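Local coordinates for protein succinate dehydrogenase subunit B (Mycolicibacterium smegmatis MC2 51, PDB 6LUM) that probably carries electrons from succinate oxidation through three iron-sulfur clusters toward the membrane part of the succinate dehydrogenase complex, at residues Leu28-Phe33 and Ile115-Ile120; Thr70-Arg75 and Asp128-Met133; Asn93-Lys98 and Cys177-Thr182. One frame throughout, in Å; residues are numbered along the deposited sequence.

Contact 1 (Leu28-Phe33 and Ile115-Ile120); sequences LKIARF and ITIEPI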
ATOM      1  N   LEU J  28     -22.248  49.153  -6.566  1.00 22.47           N
ATOM      2  CA  LEU J  28     -21.936  47.733  -6.520  1.00 22.47           C
ATOM      3  C   LEU J  28     -23.229  46.938  -6.506  1.00 22.47           C
ATOM      4  O   LEU J  28     -24.238  47.395  -5.970  1.00 22.47           O
ATOM      5  CB  LEU J  28     -21.110  47.374  -5.286  1.00 22.47           C
ATOM      6  CG  LEU J  28     -19.912  48.240  -4.916  1.00 22.47           C
ATOM      7  CD1 LEU J  28     -19.410  47.826  -3.562  1.00 22.47           C
ATOM      8  CD2 LEU J  28     -18.813  48.112  -5.934  1.00 22.47           C
ATOM      9  N   LYS J  29     -23.196  45.751  -7.093  1.00 22.30           N
ATOM     10  CA  LYS J  29     -24.342  44.852  -7.116  1.00 22.30           C
ATOM     11  C   LYS J  29     -23.910  43.529  -6.512  1.00 22.30           C
ATOM     12  O   LYS J  29     -23.419  42.651  -7.221  1.00 22.30           O
ATOM     13  CB  LYS J  29     -24.863  44.657  -8.531  1.00 22.30           C
ATOM     14  CG  LYS J  29     -25.980  45.591  -8.918  1.00 22.30           C
ATOM     15  CD  LYS J  29     -26.496  45.261 -10.292  1.00 22.30           C
ATOM     16  CE  LYS J  29     -27.078  43.870 -10.325  1.00 22.30           C
ATOM     17  NZ  LYS J  29     -27.577  43.527 -11.683  1.00 22.30           N
ATOM     18  N   ILE J  30     -24.091  43.375  -5.233  1.00 18.59           N
ATOM     19  CA  ILE J  30     -23.681  42.152  -4.565  1.00 18.59           C
ATOM     20  C   ILE J  30     -24.776  41.127  -4.781  1.00 18.59           C
ATOM     21  O   ILE J  30     -25.936  41.486  -4.986  1.00 18.59           O
ATOM     22  CB  ILE J  30     -23.431  42.397  -3.069  1.00 18.59           C
ATOM     23  CG1 ILE J  30     -22.553  43.621  -2.859  1.00 18.59           C
ATOM     24  CG2 ILE J  30     -22.710  41.226  -2.469  1.00 18.59           C
ATOM     25  CD1 ILE J  30     -21.200  43.475  -3.402  1.00 18.59           C
ATOM     26  N   ALA J  31     -24.416  39.851  -4.757  1.00 19.19           N
ATOM     27  CA  ALA J  31     -25.394  38.774  -4.855  1.00 19.19           C
ATOM     28  C   ALA J  31     -25.552  38.164  -3.474  1.00 19.19           C
ATOM     29  O   ALA J  31     -24.890  37.188  -3.125  1.00 19.19           O
ATOM     30  CB  ALA J  31     -24.959  37.742  -5.879  1.00 19.19           C
ATOM     31  N   ARG J  32     -26.443  38.741  -2.676  1.00 24.04           N
ATOM     32  CA  ARG J  32     -26.588  38.335  -1.292  1.00 24.04           C
ATOM     33  C   ARG J  32     -27.311  37.003  -1.189  1.00 24.04           C
ATOM     34  O   ARG J  32     -28.179  36.677  -2.002  1.00 24.04           O
ATOM     35  CB  ARG J  32     -27.349  39.394  -0.503  1.00 24.04           C
ATOM     36  CG  ARG J  32     -26.913  40.812  -0.794  1.00 24.04           C
ATOM     37  CD  ARG J  32     -25.588  41.129  -0.134  1.00 24.04           C
ATOM     38  NE  ARG J  32     -25.591  40.769   1.275  1.00 24.04           N
ATOM     39  CZ  ARG J  32     -26.066  41.544   2.239  1.00 24.04           C
ATOM     40  NH1 ARG J  32     -26.573  42.729   1.953  1.00 24.04           N
ATOM     41  NH2 ARG J  32     -26.030  41.133   3.493  1.00 24.04           N
ATOM     42  N   PHE J  33     -26.943  36.239  -0.167  1.00 30.08           N
ATOM     43  CA  PHE J  33     -27.567  34.956   0.131  1.00 30.08           C
ATOM     44  C   PHE J  33     -27.352  34.678   1.606  1.00 30.08           C
ATOM     45  O   PHE J  33     -26.213  34.490   2.032  1.00 30.08           O
ATOM     46  CB  PHE J  33     -26.967  33.844  -0.714  1.00 30.08           C
ATOM     47  CG  PHE J  33     -27.228  32.464  -0.181  1.00 30.08           C
ATOM     48  CD1 PHE J  33     -28.415  31.819  -0.447  1.00 30.08           C
ATOM     49  CD2 PHE J  33     -26.281  31.805   0.569  1.00 30.08           C
ATOM     50  CE1 PHE J  33     -28.651  30.551   0.041  1.00 30.08           C
ATOM     51  CE2 PHE J  33     -26.516  30.542   1.056  1.00 30.08           C
ATOM     52  CZ  PHE J  33     -27.699  29.915   0.791  1.00 30.08           C
ATOM     53  N   ILE J 115     -20.743  47.797 -10.844  1.00 22.00           N
ATOM     54  CA  ILE J 115     -19.855  46.649 -10.746  1.00 22.00           C
ATOM     55  C   ILE J 115     -20.645  45.496 -10.163  1.00 22.00           C
ATOM     56  O   ILE J 115     -21.478  45.691  -9.275  1.00 22.00           O
ATOM     57  CB  ILE J 115     -18.617  46.973  -9.892  1.00 22.00           C
ATOM     58  CG1 ILE J 115     -17.829  48.084 -10.567  1.00 22.00           C
ATOM     59  CG2 ILE J 115     -17.748  45.761  -9.713  1.00 22.00           C
ATOM     60  CD1 ILE J 115     -16.502  48.329  -9.973  1.00 22.00           C
ATOM     61  N   THR J 116     -20.405  44.300 -10.678  1.00 16.90           N
ATOM     62  CA  THR J 116     -21.201  43.131 -10.347  1.00 16.90           C
ATOM     63  C   THR J 116     -20.309  42.121  -9.654  1.00 16.90           C
ATOM     64  O   THR J 116     -19.361  41.619 -10.258  1.00 16.90           O
ATOM     65  CB  THR J 116     -21.813  42.534 -11.609  1.00 16.90           C
ATOM     66  OG1 THR J 116     -22.658  43.505 -12.232  1.00 16.90           O
ATOM     67  CG2 THR J 116     -22.620  41.321 -11.278  1.00 16.90           C
ATOM     68  N   ILE J 117     -20.613  41.817  -8.399  1.00 12.45           N
ATOM     69  CA  ILE J 117     -19.787  40.955  -7.568  1.00 12.45           C
ATOM     70  C   ILE J 117     -20.624  39.766  -7.140  1.00 12.45           C
ATOM     71  O   ILE J 117     -21.807  39.920  -6.831  1.00 12.45           O
ATOM     72  CB  ILE J 117     -19.244  41.719  -6.347  1.00 12.45           C
ATOM     73  CG1 ILE J 117     -18.691  43.059  -6.790  1.00 12.45           C
ATOM     74  CG2 ILE J 117     -18.139  40.957  -5.689  1.00 12.45           C
ATOM     75  CD1 ILE J 117     -18.532  44.020  -5.696  1.00 12.45           C
ATOM     76  N   GLU J 118     -20.026  38.583  -7.140  1.00 12.18           N
ATOM     77  CA  GLU J 118     -20.743  37.380  -6.741  1.00 12.18           C
ATOM     78  C   GLU J 118     -19.736  36.269  -6.512  1.00 12.18           C
ATOM     79  O   GLU J 118     -18.617  36.341  -7.010  1.00 12.18           O
ATOM     80  CB  GLU J 118     -21.778  36.990  -7.800  1.00 12.18           C
ATOM     81  CG  GLU J 118     -21.213  36.893  -9.171  1.00 12.18           C
ATOM     82  CD  GLU J 118     -22.277  36.750 -10.212  1.00 12.18           C
ATOM     83  OE1 GLU J 118     -23.453  36.609  -9.834  1.00 12.18           O
ATOM     84  OE2 GLU J 118     -21.946  36.830 -11.410  1.00 12.18           O
ATOM     85  N   PRO J 119     -20.089  35.246  -5.742  1.00  9.87           N
ATOM     86  CA  PRO J 119     -19.116  34.209  -5.411  1.00  9.87           C
ATOM     87  C   PRO J 119     -18.621  33.467  -6.639  1.00  9.87           C
ATOM     88  O   PRO J 119     -19.209  33.526  -7.715  1.00  9.87           O
ATOM     89  CB  PRO J 119     -19.899  33.275  -4.485  1.00  9.87           C
ATOM     90  CG  PRO J 119     -21.293  33.589  -4.718  1.00  9.87           C
ATOM     91  CD  PRO J 119     -21.348  35.030  -5.026  1.00  9.87           C
ATOM     92  N   ILE J 120     -17.510  32.757  -6.464  1.00  7.61           N
ATOM     93  CA  ILE J 120     -16.991  31.940  -7.543  1.00  7.61           C
ATOM     94  C   ILE J 120     -17.902  30.740  -7.752  1.00  7.61           C
ATOM     95  O   ILE J 120     -18.609  30.299  -6.842  1.00  7.61           O
ATOM     96  CB  ILE J 120     -15.542  31.508  -7.262  1.00  7.61           C
ATOM     97  CG1 ILE J 120     -15.415  30.877  -5.887  1.00  7.61           C
ATOM     98  CG2 ILE J 120     -14.630  32.685  -7.362  1.00  7.61           C
ATOM     99  CD1 ILE J 120     -14.003  30.552  -5.505  1.00  7.61           C
TER
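L28 meets I115 and I117 where strand 28-32 runs parallel to strand 115-118, with L28 paired to I115 and K29 to T116. L28 and I115 lie side by side and point the same way. L28 CG is anti to the carbonyl carbon (chi1 -46°), which leaves it beside the backbone N. From there the L28 CD2 methyl rests 4.1 Å from I115 CB and 4.1 Å from I117 CD1. K29 takes part in two backbone hydrogen bonds with the other strand. K29 N donates to I115 O at 2.8 Å, and I117 N donates to K29 O at 3.2 Å. One residue thus bonds to the neighbours on each side of its partner T116, as is usual in parallel pairing. Beyond CB the K29 chain leaves the partner strand; it makes a cation-pi contact with W43. I30 lies alongside I117, with I30 CD1 against I117 CD1 at 3.6 Å. A31 points its methyl toward the other strand, and A31 CB meets E118 CB at 3.8 Å. The pair is the parallel step in an otherwise antiparallel order of a mixed sheet in the 2Fe-2S domain, consistent with the beta-grasp fold of plant-type ferredoxins. Strand 42-47 lies beyond 28-32, and strand 88-89 beyond 115-118. Helix 56-67 packs on the sheet face of L28, I30 and I117 through V63, L60 and L56.

Contact 2 (Thr70-Arg75 and Asp128-Met133); sequences TLTFRR and DLVVNM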
ATOM      1  N   THR J  70     -24.196  42.728   7.419  1.00 29.84           N
ATOM      2  CA  THR J  70     -24.437  41.312   7.212  1.00 29.84           C
ATOM      3  C   THR J  70     -23.546  40.746   6.111  1.00 29.84           C
ATOM      4  O   THR J  70     -23.448  39.525   5.972  1.00 29.84           O
ATOM      5  CB  THR J  70     -25.915  41.085   6.873  1.00 29.84           C
ATOM      6  OG1 THR J  70     -26.727  41.747   7.847  1.00 29.84           O
ATOM      7  CG2 THR J  70     -26.264  39.613   6.909  1.00 29.84           C
ATOM      8  N   LEU J  71     -22.870  41.610   5.355  1.00 20.95           N
ATOM      9  CA  LEU J  71     -22.080  41.197   4.201  1.00 20.95           C
ATOM     10  C   LEU J  71     -20.760  40.595   4.655  1.00 20.95           C
ATOM     11  O   LEU J  71     -19.954  41.273   5.295  1.00 20.95           O
ATOM     12  CB  LEU J  71     -21.830  42.391   3.287  1.00 20.95           C
ATOM     13  CG  LEU J  71     -20.890  42.135   2.122  1.00 20.95           C
ATOM     14  CD1 LEU J  71     -21.416  40.999   1.288  1.00 20.95           C
ATOM     15  CD2 LEU J  71     -20.765  43.370   1.283  1.00 20.95           C
ATOM     16  N   THR J  72     -20.527  39.334   4.320  1.00 17.08           N
ATOM     17  CA  THR J  72     -19.288  38.677   4.686  1.00 17.08           C
ATOM     18  C   THR J  72     -18.488  38.332   3.442  1.00 17.08           C
ATOM     19  O   THR J  72     -19.027  38.189   2.351  1.00 17.08           O
ATOM     20  CB  THR J  72     -19.546  37.407   5.490  1.00 17.08           C
ATOM     21  OG1 THR J  72     -20.012  36.384   4.614  1.00 17.08           O
ATOM     22  CG2 THR J  72     -20.585  37.662   6.543  1.00 17.08           C
ATOM     23  N   PHE J  73     -17.180  38.214   3.629  1.00 10.88           N
ATOM     24  CA  PHE J  73     -16.246  37.806   2.596  1.00 10.88           C
ATOM     25  C   PHE J  73     -14.907  37.592   3.276  1.00 10.88           C
ATOM     26  O   PHE J  73     -14.696  38.038   4.405  1.00 10.88           O
ATOM     27  CB  PHE J  73     -16.135  38.836   1.472  1.00 10.88           C
ATOM     28  CG  PHE J  73     -15.743  40.203   1.929  1.00 10.88           C
ATOM     29  CD1 PHE J  73     -16.675  41.068   2.439  1.00 10.88           C
ATOM     30  CD2 PHE J  73     -14.445  40.630   1.821  1.00 10.88           C
ATOM     31  CE1 PHE J  73     -16.312  42.315   2.850  1.00 10.88           C
ATOM     32  CE2 PHE J  73     -14.084  41.879   2.230  1.00 10.88           C
ATOM     33  CZ  PHE J  73     -15.017  42.718   2.748  1.00 10.88           C
ATOM     34  N   ARG J  74     -14.018  36.893   2.593  1.00 10.24           N
ATOM     35  CA  ARG J  74     -12.712  36.575   3.138  1.00 10.24           C
ATOM     36  C   ARG J  74     -11.680  37.567   2.630  1.00 10.24           C
ATOM     37  O   ARG J  74     -11.763  38.030   1.494  1.00 10.24           O
ATOM     38  CB  ARG J  74     -12.305  35.159   2.761  1.00 10.24           C
ATOM     39  CG  ARG J  74     -13.161  34.108   3.373  1.00 10.24           C
ATOM     40  CD  ARG J  74     -12.693  32.748   2.981  1.00 10.24           C
ATOM     41  NE  ARG J  74     -13.405  31.706   3.701  1.00 10.24           N
ATOM     42  CZ  ARG J  74     -14.044  30.705   3.114  1.00 10.24           C
ATOM     43  NH1 ARG J  74     -14.060  30.621   1.798  1.00 10.24           N
ATOM     44  NH2 ARG J  74     -14.665  29.793   3.836  1.00 10.24           N
ATOM     45  N   ARG J  75     -10.728  37.912   3.487  1.00  6.71           N
ATOM     46  CA  ARG J  75      -9.584  38.723   3.107  1.00  6.71           C
ATOM     47  C   ARG J  75      -8.599  38.684   4.257  1.00  6.71           C
ATOM     48  O   ARG J  75      -9.008  38.646   5.415  1.00  6.71           O
ATOM     49  CB  ARG J  75      -9.979  40.169   2.792  1.00  6.71           C
ATOM     50  CG  ARG J  75     -10.012  41.116   3.970  1.00  6.71           C
ATOM     51  CD  ARG J  75     -11.192  40.873   4.870  1.00  6.71           C
ATOM     52  NE  ARG J  75     -11.218  41.809   5.983  1.00  6.71           N
ATOM     53  CZ  ARG J  75     -10.637  41.593   7.154  1.00  6.71           C
ATOM     54  NH1 ARG J  75     -10.005  40.458   7.382  1.00  6.71           N
ATOM     55  NH2 ARG J  75     -10.708  42.507   8.103  1.00  6.71           N
ATOM     56  N   ASP J 128     -23.023  35.249   1.626  1.00 21.42           N
ATOM     57  CA  ASP J 128     -22.670  36.116   0.514  1.00 21.42           C
ATOM     58  C   ASP J 128     -21.167  36.155   0.321  1.00 21.42           C
ATOM     59  O   ASP J 128     -20.421  36.383   1.268  1.00 21.42           O
ATOM     60  CB  ASP J 128     -23.229  37.506   0.762  1.00 21.42           C
ATOM     61  CG  ASP J 128     -23.103  37.919   2.191  1.00 21.42           C
ATOM     62  OD1 ASP J 128     -24.146  37.977   2.874  1.00 21.42           O
ATOM     63  OD2 ASP J 128     -21.976  38.193   2.639  1.00 21.42           O
ATOM     64  N   LEU J 129     -20.724  35.881  -0.901  1.00 12.10           N
ATOM     65  CA  LEU J 129     -19.332  35.928  -1.336  1.00 12.10           C
ATOM     66  C   LEU J 129     -18.421  34.972  -0.584  1.00 12.10           C
ATOM     67  O   LEU J 129     -17.210  35.015  -0.779  1.00 12.10           O
ATOM     68  CB  LEU J 129     -18.756  37.341  -1.239  1.00 12.10           C
ATOM     69  CG  LEU J 129     -19.601  38.490  -1.757  1.00 12.10           C
ATOM     70  CD1 LEU J 129     -18.896  39.791  -1.519  1.00 12.10           C
ATOM     71  CD2 LEU J 129     -19.870  38.311  -3.204  1.00 12.10           C
ATOM     72  N   VAL J 130     -18.956  34.093   0.253  1.00 12.08           N
ATOM     73  CA  VAL J 130     -18.165  33.088   0.953  1.00 12.08           C
ATOM     74  C   VAL J 130     -18.583  31.725   0.430  1.00 12.08           C
ATOM     75  O   VAL J 130     -19.776  31.412   0.400  1.00 12.08           O
ATOM     76  CB  VAL J 130     -18.351  33.171   2.475  1.00 12.08           C
ATOM     77  CG1 VAL J 130     -17.779  31.963   3.124  1.00 12.08           C
ATOM     78  CG2 VAL J 130     -17.681  34.380   3.015  1.00 12.08           C
ATOM     79  N   VAL J 131     -17.619  30.917   0.008  1.00 12.94           N
ATOM     80  CA  VAL J 131     -17.914  29.590  -0.503  1.00 12.94           C
ATOM     81  C   VAL J 131     -17.214  28.561   0.367  1.00 12.94           C
ATOM     82  O   VAL J 131     -16.435  28.888   1.256  1.00 12.94           O
ATOM     83  CB  VAL J 131     -17.514  29.423  -1.975  1.00 12.94           C
ATOM     84  CG1 VAL J 131     -18.129  30.512  -2.808  1.00 12.94           C
ATOM     85  CG2 VAL J 131     -16.031  29.435  -2.112  1.00 12.94           C
ATOM     86  N   ASN J 132     -17.513  27.302   0.098  1.00 15.95           N
ATOM     87  CA  ASN J 132     -16.995  26.182   0.870  1.00 15.95           C
ATOM     88  C   ASN J 132     -15.805  25.607   0.111  1.00 15.95           C
ATOM     89  O   ASN J 132     -15.972  24.886  -0.872  1.00 15.95           O
ATOM     90  CB  ASN J 132     -18.092  25.146   1.084  1.00 15.95           C
ATOM     91  CG  ASN J 132     -17.704  24.073   2.067  1.00 15.95           C
ATOM     92  OD1 ASN J 132     -16.911  24.302   2.972  1.00 15.95           O
ATOM     93  ND2 ASN J 132     -18.268  22.890   1.894  1.00 15.95           N
ATOM     94  N   MET J 133     -14.601  25.930   0.571  1.00 13.34           N
ATOM     95  CA  MET J 133     -13.371  25.557  -0.107  1.00 13.34           C
ATOM     96  C   MET J 133     -12.937  24.131   0.171  1.00 13.34           C
ATOM     97  O   MET J 133     -11.860  23.730  -0.283  1.00 13.34           O
ATOM     98  CB  MET J 133     -12.250  26.513   0.289  1.00 13.34           C
ATOM     99  CG  MET J 133     -12.524  27.947  -0.054  1.00 13.34           C
ATOM    100  SD  MET J 133     -12.301  28.298  -1.795  1.00 13.34           S
ATOM    101  CE  MET J 133     -10.576  27.920  -1.990  1.00 13.34           C
TER
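The R74 guanidinium has V130 over one face and V131 at its edge. V130 CG1 sits 3.8 Å above the plane, displaced toward the rim, and the two side chains cross at about a right angle. V131 O lies near the plane and is tilted 21° out of it. It accepts a hydrogen bond from R74 NH1 at 3.0 Å, and a weak one from R74 NH2. M133 CG approaches R74 NH1 obliquely, at 3.6 Å, and the R74 and M133 side chains run past one another in opposite senses. R74 is extended from CG to NE, and its NE forms a salt bridge with E161 of a neighbouring chain, subunit A. The F73 ring turns away from segment 128-133 to helix 56-67; its CB stays behind, 4.1 Å from L129 CB. Segment 70-75 is the loop that leads from this helix to the cysteines of the 2Fe-2S cluster. Segment 128-133 holds the turn and second strand of a small antiparallel hairpin, so the contact lays the hairpin against the cluster loop. The D128 carboxylate grips that loop. D128 CG stands between its own backbone N and carbonyl carbon (chi1 40°), which sets it close to L71 and T72. D128 OD2 accepts a hydrogen bond from T72 N. T72 OG1 lies near D128 OD2, at 3.3 Å. L71 CD1 lies against the same carboxylate, and 4.0 Å from L129 CD1. V130 CG2 packs on the T72-F73 backbone, 3.7 Å from F73 CA.

Contact 3 (Asn93-Lys98 and Cys177-Thr182); sequences NRLACK and CACCTT. With SF4 (iron/sulfur cluster), chain B; FES (Fe2/s2 (inorganic) cluster), chain C.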
ATOM      1  N   ASN J  93     -13.294  35.739 -12.776  1.00  9.84           N
ATOM      2  CA  ASN J  93     -12.709  35.591 -11.449  1.00  9.84           C
ATOM      3  C   ASN J  93     -11.555  36.567 -11.266  1.00  9.84           C
ATOM      4  O   ASN J  93     -10.742  36.741 -12.173  1.00  9.84           O
ATOM      5  CB  ASN J  93     -12.198  34.171 -11.267  1.00  9.84           C
ATOM      6  CG  ASN J  93     -13.292  33.186 -11.092  1.00  9.84           C
ATOM      7  OD1 ASN J  93     -14.443  33.492 -11.300  1.00  9.84           O
ATOM      8  ND2 ASN J  93     -12.941  31.987 -10.712  1.00  9.84           N
ATOM      9  N   ARG J  94     -11.462  37.208 -10.094  1.00 13.59           N
ATOM     10  CA  ARG J  94     -10.499  38.306 -10.031  1.00 13.59           C
ATOM     11  C   ARG J  94      -9.591  38.430  -8.809  1.00 13.59           C
ATOM     12  O   ARG J  94      -8.540  39.056  -8.970  1.00 13.59           O
ATOM     13  CB  ARG J  94     -11.204  39.645 -10.210  1.00 13.59           C
ATOM     14  CG  ARG J  94     -11.681  39.963 -11.595  1.00 13.59           C
ATOM     15  CD  ARG J  94     -10.571  40.135 -12.618  1.00 13.59           C
ATOM     16  NE  ARG J  94     -10.409  38.943 -13.442  1.00 13.59           N
ATOM     17  CZ  ARG J  94      -9.478  38.790 -14.374  1.00 13.59           C
ATOM     18  NH1 ARG J  94      -8.614  39.760 -14.609  1.00 13.59           N
ATOM     19  NH2 ARG J  94      -9.427  37.672 -15.082  1.00 13.59           N
ATOM     20  N   LEU J  95      -9.893  37.904  -7.617  1.00 24.51           N
ATOM     21  CA  LEU J  95      -9.165  38.386  -6.431  1.00 24.51           C
ATOM     22  C   LEU J  95      -9.382  39.860  -6.153  1.00 24.51           C
ATOM     23  O   LEU J  95      -8.538  40.685  -6.485  1.00 24.51           O
ATOM     24  CB  LEU J  95      -7.659  38.126  -6.487  1.00 24.51           C
ATOM     25  CG  LEU J  95      -6.985  37.101  -5.594  1.00 24.51           C
ATOM     26  CD1 LEU J  95      -7.528  35.741  -5.741  1.00 24.51           C
ATOM     27  CD2 LEU J  95      -5.555  37.114  -5.975  1.00 24.51           C
ATOM     28  N   ALA J  96     -10.528  40.187  -5.561  1.00 10.78           N
ATOM     29  CA  ALA J  96     -11.013  41.551  -5.406  1.00 10.78           C
ATOM     30  C   ALA J  96      -9.987  42.556  -4.914  1.00 10.78           C
ATOM     31  O   ALA J  96     -10.217  43.755  -5.042  1.00 10.78           O
ATOM     32  CB  ALA J  96     -12.181  41.554  -4.438  1.00 10.78           C
ATOM     33  N   CYS J  97      -8.883  42.126  -4.330  1.00  8.82           N
ATOM     34  CA  CYS J  97      -7.889  43.081  -3.857  1.00  8.82           C
ATOM     35  C   CYS J  97      -7.058  43.670  -4.976  1.00  8.82           C
ATOM     36  O   CYS J  97      -6.184  44.488  -4.702  1.00  8.82           O
ATOM     37  CB  CYS J  97      -6.948  42.429  -2.853  1.00  8.82           C
ATOM     38  SG  CYS J  97      -5.652  41.456  -3.574  1.00  8.82           S
ATOM     39  N   LYS J  98      -7.296  43.276  -6.221  1.00 10.28           N
ATOM     40  CA  LYS J  98      -6.438  43.669  -7.320  1.00 10.28           C
ATOM     41  C   LYS J  98      -7.158  44.346  -8.470  1.00 10.28           C
ATOM     42  O   LYS J  98      -6.511  44.647  -9.475  1.00 10.28           O
ATOM     43  CB  LYS J  98      -5.701  42.452  -7.875  1.00 10.28           C
ATOM     44  CG  LYS J  98      -4.682  41.906  -6.956  1.00 10.28           C
ATOM     45  CD  LYS J  98      -4.105  40.654  -7.498  1.00 10.28           C
ATOM     46  CE  LYS J  98      -2.622  40.709  -7.389  1.00 10.28           C
ATOM     47  NZ  LYS J  98      -1.999  39.541  -8.038  1.00 10.28           N
ATOM     48  N   CYS J 177      -5.861  29.800  -4.719  1.00  4.26           N
ATOM     49  CA  CYS J 177      -7.002  30.688  -4.587  1.00  4.26           C
ATOM     50  C   CYS J 177      -8.264  30.162  -5.250  1.00  4.26           C
ATOM     51  O   CYS J 177      -9.350  30.633  -4.911  1.00  4.26           O
ATOM     52  CB  CYS J 177      -6.671  32.070  -5.150  1.00  4.26           C
ATOM     53  SG  CYS J 177      -6.311  32.140  -6.867  1.00  4.26           S
ATOM     54  N   ALA J 178      -8.143  29.204  -6.166  1.00  3.50           N
ATOM     55  CA  ALA J 178      -9.238  28.585  -6.903  1.00  3.50           C
ATOM     56  C   ALA J 178      -9.834  29.487  -7.965  1.00  3.50           C
ATOM     57  O   ALA J 178     -10.916  29.217  -8.450  1.00  3.50           O
ATOM     58  CB  ALA J 178     -10.343  28.095  -5.975  1.00  3.50           C
ATOM     59  N   CYS J 179      -9.151  30.552  -8.362  1.00  3.75           N
ATOM     60  CA  CYS J 179      -9.629  31.367  -9.467  1.00  3.75           C
ATOM     61  C   CYS J 179      -9.611  30.614 -10.782  1.00  3.75           C
ATOM     62  O   CYS J 179     -10.238  31.058 -11.741  1.00  3.75           O
ATOM     63  CB  CYS J 179      -8.787  32.631  -9.605  1.00  3.75           C
ATOM     64  SG  CYS J 179      -9.227  33.989  -8.546  1.00  3.75           S
ATOM     65  N   CYS J 180      -8.897  29.500 -10.852  1.00  3.48           N
ATOM     66  CA  CYS J 180      -8.746  28.707 -12.060  1.00  3.48           C
ATOM     67  C   CYS J 180      -9.741  27.562 -12.101  1.00  3.48           C
ATOM     68  O   CYS J 180     -10.469  27.405 -13.082  1.00  3.48           O
ATOM     69  CB  CYS J 180      -7.322  28.169 -12.143  1.00  3.48           C
ATOM     70  SG  CYS J 180      -6.987  26.857 -10.994  1.00  3.48           S
ATOM     71  N   THR J 181      -9.793  26.767 -11.033  1.00  3.21           N
ATOM     72  CA  THR J 181     -10.694  25.627 -10.991  1.00  3.21           C
ATOM     73  C   THR J 181     -12.140  26.051 -11.109  1.00  3.21           C
ATOM     74  O   THR J 181     -12.958  25.319 -11.666  1.00  3.21           O
ATOM     75  CB  THR J 181     -10.484  24.850  -9.704  1.00  3.21           C
ATOM     76  OG1 THR J 181      -9.088  24.720  -9.462  1.00  3.21           O
ATOM     77  CG2 THR J 181     -11.041  23.499  -9.829  1.00  3.21           C
ATOM     78  N   THR J 182     -12.483  27.218 -10.596  1.00  3.61           N
ATOM     79  CA  THR J 182     -13.845  27.704 -10.662  1.00  3.61           C
ATOM     80  C   THR J 182     -14.090  28.561 -11.883  1.00  3.61           C
ATOM     81  O   THR J 182     -15.031  29.352 -11.892  1.00  3.61           O
ATOM     82  CB  THR J 182     -14.193  28.470  -9.396  1.00  3.61           C
ATOM     83  OG1 THR J 182     -13.296  29.562  -9.251  1.00  3.61           O
ATOM     84  CG2 THR J 182     -14.068  27.580  -8.201  1.00  3.61           C
TER
HETATM   85 FE1  SF4 B 302      -5.299  28.266 -10.045  1.00 24.51          FE
HETATM   86 FE2  SF4 B 302      -5.004  30.528  -8.091  1.00 24.51          FE
HETATM   87 FE3  SF4 B 302      -3.093  30.306 -10.422  1.00 24.51          FE
HETATM   88 FE4  SF4 B 302      -2.946  28.357  -8.127  1.00 24.51          FE
HETATM   89  S1  SF4 B 302      -2.885  30.479  -8.301  1.00 24.51           S
HETATM   90  S2  SF4 B 302      -3.171  28.189 -10.244  1.00 24.51           S
HETATM   91  S3  SF4 B 302      -5.066  28.408  -7.928  1.00 24.51           S
HETATM   92  S4  SF4 B 302      -5.217  30.389 -10.203  1.00 24.51           S
HETATM   93 FE1  FES C 301      -5.437  38.231   0.393  1.00 11.43          FE
HETATM   94 FE2  FES C 301      -6.707  39.545  -2.005  1.00 11.43          FE
HETATM   95  S1  FES C 301      -6.659  40.017   0.133  1.00 11.43           S
HETATM   96  S2  FES C 301      -5.267  37.925  -1.767  1.00 11.43           S
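N93 and L95 of the 2Fe-2S domain pack on the CxxCxxCxxxCP motif of the 4Fe-4S dicluster domain, here its residues C177, C179 and T182. C177 and C180 are cluster ligands. C177 SG binds iron FE2 of the 4Fe-4S cluster at 2.4 Å, and C180 SG binds iron FE1 at 2.4 Å. On the other segment, C97 belongs to the 2Fe-2S pocket. The two segments thus carry residues of different cluster pockets, and L95 CD1 lies between the two clusters. N93 holds the motif loop with its amide. N93 ND2 donates to C179 O at 3.0 Å, from above the carbonyl plane and 41° out of it. ND2 also makes a weak hydrogen bond to T182 OG1 at 2.9 Å, and the two side chains cross at about a right angle. T182 OG1 gives its own proton to A178 O, so it can accept from N93. An alanine at N93 would probably leave C179 O and T182 OG1 without this shared donor and open a gap beside the loop. L95 adds the apolar part. Its CD1 methyl touches C177 CB at 3.8 Å and C179 SG at 3.7 Å. C179 SG also lies 4.0 Å from N93 CB. Within the loop, C179 N donates a hydrogen bond to the ligand sulfur, C177 SG, at 3.6 Å.

Overall arrangement
All three contacts are buried, but they differ in place and chemistry. Contacts 1 and 2 lie within the 2Fe-2S domain. Contact 3 joins that domain to the 4Fe-4S dicluster domain, and its centre is about 3 Å from the centre of the chain. Contact 1 is sheet pairing with an apolar face. Contact 2 relies on charged side chains bonded to backbone. Contact 3 combines an amide, sulfur atoms and metal ligands. Helix 56-67 packs on both contacts 1 and 2. They also meet through P119 on V131 and a weak ion pair of R32 with D128. I120 reaches N93 and T182 of contact 3, and M133 of contact 2 touches A178.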